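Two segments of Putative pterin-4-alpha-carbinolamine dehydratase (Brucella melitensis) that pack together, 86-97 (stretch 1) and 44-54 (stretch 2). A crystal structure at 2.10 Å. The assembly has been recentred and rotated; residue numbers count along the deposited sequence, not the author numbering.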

# COMPACT_ATOMS: atom_id res chain seq x y z
N ILE A 86 -4.83 4.44 -1.41
CA ILE A 86 -5.05 4.06 -2.81
C ILE A 86 -3.91 4.56 -3.69
O ILE A 86 -3.42 3.83 -4.54
CB ILE A 86 -6.40 4.60 -3.35
CG1 ILE A 86 -7.58 4.16 -2.46
CG2 ILE A 86 -6.62 4.14 -4.79
CD1 ILE A 86 -7.60 2.68 -2.08
N LYS A 87 -3.49 5.81 -3.49
CA LYS A 87 -2.37 6.38 -4.25
C LYS A 87 -1.08 5.60 -4.03
O LYS A 87 -0.33 5.32 -4.98
CB LYS A 87 -2.16 7.85 -3.89
CG LYS A 87 -3.24 8.77 -4.43
CD LYS A 87 -3.03 10.22 -3.99
CE LYS A 87 -2.06 10.94 -4.88
NZ LYS A 87 -1.90 12.37 -4.48
N MET A 88 -0.82 5.24 -2.77
CA MET A 88 0.39 4.50 -2.42
C MET A 88 0.37 3.10 -3.03
O MET A 88 1.36 2.66 -3.60
CB MET A 88 0.57 4.44 -0.90
CG MET A 88 1.78 3.63 -0.43
SD MET A 88 3.35 4.23 -1.08
CE MET A 88 3.67 5.59 0.05
N ALA A 89 -0.75 2.40 -2.90
CA ALA A 89 -0.89 1.06 -3.48
C ALA A 89 -0.70 1.11 -5.00
O ALA A 89 -0.01 0.26 -5.57
CB ALA A 89 -2.25 0.46 -3.13
N ARG A 90 -1.31 2.11 -5.64
CA ARG A 90 -1.16 2.33 -7.07
C ARG A 90 0.31 2.52 -7.46
O ARG A 90 0.78 1.89 -8.40
CB ARG A 90 -1.99 3.54 -7.50
CG ARG A 90 -1.88 3.91 -8.98
CD ARG A 90 -2.70 5.15 -9.34
NE ARG A 90 -4.09 5.03 -8.91
CZ ARG A 90 -4.77 5.92 -8.17
NH1 ARG A 90 -4.20 7.05 -7.74
NH2 ARG A 90 -6.03 5.67 -7.86
N LYS A 91 1.01 3.39 -6.73
CA LYS A 91 2.42 3.69 -7.01
C LYS A 91 3.30 2.47 -6.80
O LYS A 91 4.18 2.18 -7.61
CB LYS A 91 2.93 4.84 -6.14
CG LYS A 91 4.35 5.31 -6.49
CD LYS A 91 4.41 6.03 -7.84
CE LYS A 91 5.73 6.75 -8.02
NZ LYS A 91 5.81 7.51 -9.29
N MET A 92 3.06 1.76 -5.70
CA MET A 92 3.78 0.52 -5.40
C MET A 92 3.60 -0.51 -6.52
O MET A 92 4.57 -1.16 -6.92
CB MET A 92 3.32 -0.07 -4.07
CG MET A 92 3.92 0.63 -2.87
SD MET A 92 3.37 -0.04 -1.30
CE MET A 92 4.49 0.81 -0.19
N ASN A 93 2.37 -0.64 -7.01
CA ASN A 93 2.10 -1.53 -8.13
C ASN A 93 2.86 -1.13 -9.39
O ASN A 93 3.32 -1.99 -10.14
CB ASN A 93 0.59 -1.63 -8.41
CG ASN A 93 -0.10 -2.67 -7.55
OD1 ASN A 93 0.44 -3.09 -6.52
ND2 ASN A 93 -1.28 -3.12 -7.97
N ALA A 94 3.00 0.18 -9.61
CA ALA A 94 3.76 0.69 -10.75
C ALA A 94 5.25 0.41 -10.59
O ALA A 94 5.91 0.01 -11.54
CB ALA A 94 3.51 2.20 -10.93
N ILE A 95 5.77 0.62 -9.38
CA ILE A 95 7.19 0.36 -9.10
C ILE A 95 7.51 -1.12 -9.28
O ILE A 95 8.47 -1.48 -9.97
CB ILE A 95 7.57 0.80 -7.67
CG1 ILE A 95 7.44 2.32 -7.49
CG2 ILE A 95 9.01 0.38 -7.35
CD1 ILE A 95 7.33 2.73 -6.03
N ALA A 96 6.69 -1.98 -8.68
CA ALA A 96 6.90 -3.43 -8.71
C ALA A 96 6.76 -4.03 -10.10
O ALA A 96 7.43 -5.01 -10.43
CB ALA A 96 5.94 -4.13 -7.75
N GLY A 97 5.87 -3.47 -10.92
CA GLY A 97 5.61 -4.01 -12.26
C GLY A 97 4.91 -5.35 -12.18
O GLY A 97 4.51 -5.82 -11.11
OXT GLY A 97 4.71 -6.01 -13.19
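Stretch 2, residues 44-54: GFMAQAALYAE

Stretch 2 is helical throughout, a segment of a longer helix, and it runs roughly antiparallel to helix 86-96: the N-to-C directions differ by 146°, and the axes approach to 9.8 Å. The register follows from this direction. Tyr 52 lies by Met 88, Ala 49 by Met 92 and Phe 45 by Ile 95, with CA-CA distances of 7.5, 6.3 and 6.3 Å.

No direct hydrogen bond joins the helices; side-chain packing carries the contact, and chi angles decide which atoms meet. Phe 45 leaves its helix sideways, but chi1 t brings its ring across. The ring edge meets the backbone of the last helical turn of stretch 1, with CE1 3.5 Å from Met 92 O and CD1 4.1 Å from Ala 96 N, while Ile 95 CG2 sits 3.7 Å from Phe 45 CD1. Ile 95, m then t, extends CD1 to 3.8 Å from Gln 48 CB and 3.7 Å from Ala 49 N.

The two methionines solve similar problems differently. Met 92 takes chi1 m, which puts CG 3.8 Å from Phe 45 CZ; chi2 and chi3, both t, then carry CE to 3.9 Å from Ala 49 CB. Met 88 (t, p, p) bends instead: its SD lies at the edge of the Tyr 52 ring, 3.9 Å from CD2, and its CE comes 3.6 Å from Ala 53 CA.

Tyr 52, chi1 t, points toward stretch 1 and lays a ring face against Lys 91, whose CB is 3.6 Å from Tyr 52 CE2. Chi1 t holds Lys 91 CG over that face of the Tyr 52 ring, 3.8 Å from its centroid, a CH-pi contact using the aliphatic stem of an exposed lysine; chi2 p then sets the course of the chain from CD on. The phenol reaches Lys 87, whose CE is 3.6 Å from Tyr 52 OH. One water bridges the helices: its O lies 3.0 Å from Tyr 52 OH and 2.7 Å from Lys 87 O, to which it donates.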

# COMPACT_ATOMS: atom_id res chain seq x y z
N GLY A 44 15.31 -2.05 -3.79
CA GLY A 44 15.04 -1.02 -4.79
C GLY A 44 13.59 -0.57 -4.76
O GLY A 44 13.30 0.63 -4.84
N PHE A 45 12.68 -1.53 -4.65
CA PHE A 45 11.24 -1.26 -4.50
C PHE A 45 10.98 -0.42 -3.25
O PHE A 45 10.27 0.58 -3.31
CB PHE A 45 10.45 -2.57 -4.46
CG PHE A 45 9.05 -2.44 -3.93
CD1 PHE A 45 8.00 -2.12 -4.77
CD2 PHE A 45 8.79 -2.66 -2.58
CE1 PHE A 45 6.71 -2.01 -4.27
CE2 PHE A 45 7.50 -2.55 -2.08
CZ PHE A 45 6.46 -2.22 -2.92
N MET A 46 11.56 -0.83 -2.13
CA MET A 46 11.39 -0.10 -0.87
C MET A 46 11.97 1.32 -0.95
O MET A 46 11.37 2.26 -0.43
CB MET A 46 12.03 -0.87 0.30
CG MET A 46 11.30 -2.17 0.64
SD MET A 46 11.99 -3.05 2.05
CE MET A 46 11.35 -2.04 3.40
N ALA A 47 13.11 1.46 -1.62
CA ALA A 47 13.73 2.78 -1.81
C ALA A 47 12.81 3.72 -2.59
O ALA A 47 12.58 4.85 -2.19
CB ALA A 47 15.08 2.63 -2.53
N GLN A 48 12.26 3.23 -3.70
CA GLN A 48 11.34 4.02 -4.52
C GLN A 48 10.05 4.36 -3.78
O GLN A 48 9.57 5.48 -3.86
CB GLN A 48 11.03 3.31 -5.83
CG GLN A 48 12.23 3.22 -6.74
CD GLN A 48 11.89 2.70 -8.12
OE1 GLN A 48 12.36 1.63 -8.53
NE2 GLN A 48 11.08 3.46 -8.85
N ALA A 49 9.50 3.37 -3.07
CA ALA A 49 8.28 3.57 -2.28
C ALA A 49 8.49 4.57 -1.15
O ALA A 49 7.60 5.37 -0.85
CB ALA A 49 7.79 2.23 -1.72
N ALA A 50 9.67 4.52 -0.53
CA ALA A 50 10.05 5.46 0.53
C ALA A 50 10.04 6.91 0.05
O ALA A 50 9.58 7.81 0.76
CB ALA A 50 11.43 5.10 1.08
N LEU A 51 10.56 7.14 -1.16
CA LEU A 51 10.51 8.46 -1.79
C LEU A 51 9.09 8.97 -1.85
O LEU A 51 8.82 10.11 -1.48
CB LEU A 51 11.06 8.40 -3.22
CG LEU A 51 12.53 8.06 -3.46
CD1 LEU A 51 12.79 8.06 -4.96
CD2 LEU A 51 13.44 9.04 -2.74
N TYR A 52 8.18 8.12 -2.34
CA TYR A 52 6.78 8.50 -2.50
C TYR A 52 6.09 8.68 -1.14
O TYR A 52 5.21 9.53 -1.01
CB TYR A 52 6.05 7.45 -3.35
CG TYR A 52 4.71 7.93 -3.88
CD1 TYR A 52 4.63 9.01 -4.75
CD2 TYR A 52 3.54 7.28 -3.53
CE1 TYR A 52 3.40 9.45 -5.24
CE2 TYR A 52 2.31 7.71 -4.02
CZ TYR A 52 2.25 8.79 -4.87
OH TYR A 52 1.02 9.20 -5.34
N ALA A 53 6.49 7.91 -0.14
CA ALA A 53 5.95 8.08 1.21
C ALA A 53 6.24 9.49 1.71
O ALA A 53 5.37 10.14 2.30
CB ALA A 53 6.54 7.04 2.17
N GLU A 54 7.45 9.98 1.46
CA GLU A 54 7.83 11.33 1.86
C GLU A 54 7.22 12.41 0.96
O GLU A 54 6.96 13.53 1.43
CB GLU A 54 9.35 11.45 1.94
CG GLU A 54 9.91 10.82 3.19
CD GLU A 54 9.61 11.65 4.43
OE1 GLU A 54 10.22 12.73 4.59
OE2 GLU A 54 8.78 11.22 5.25
O HOH W 1 -0.21 7.04 -7.00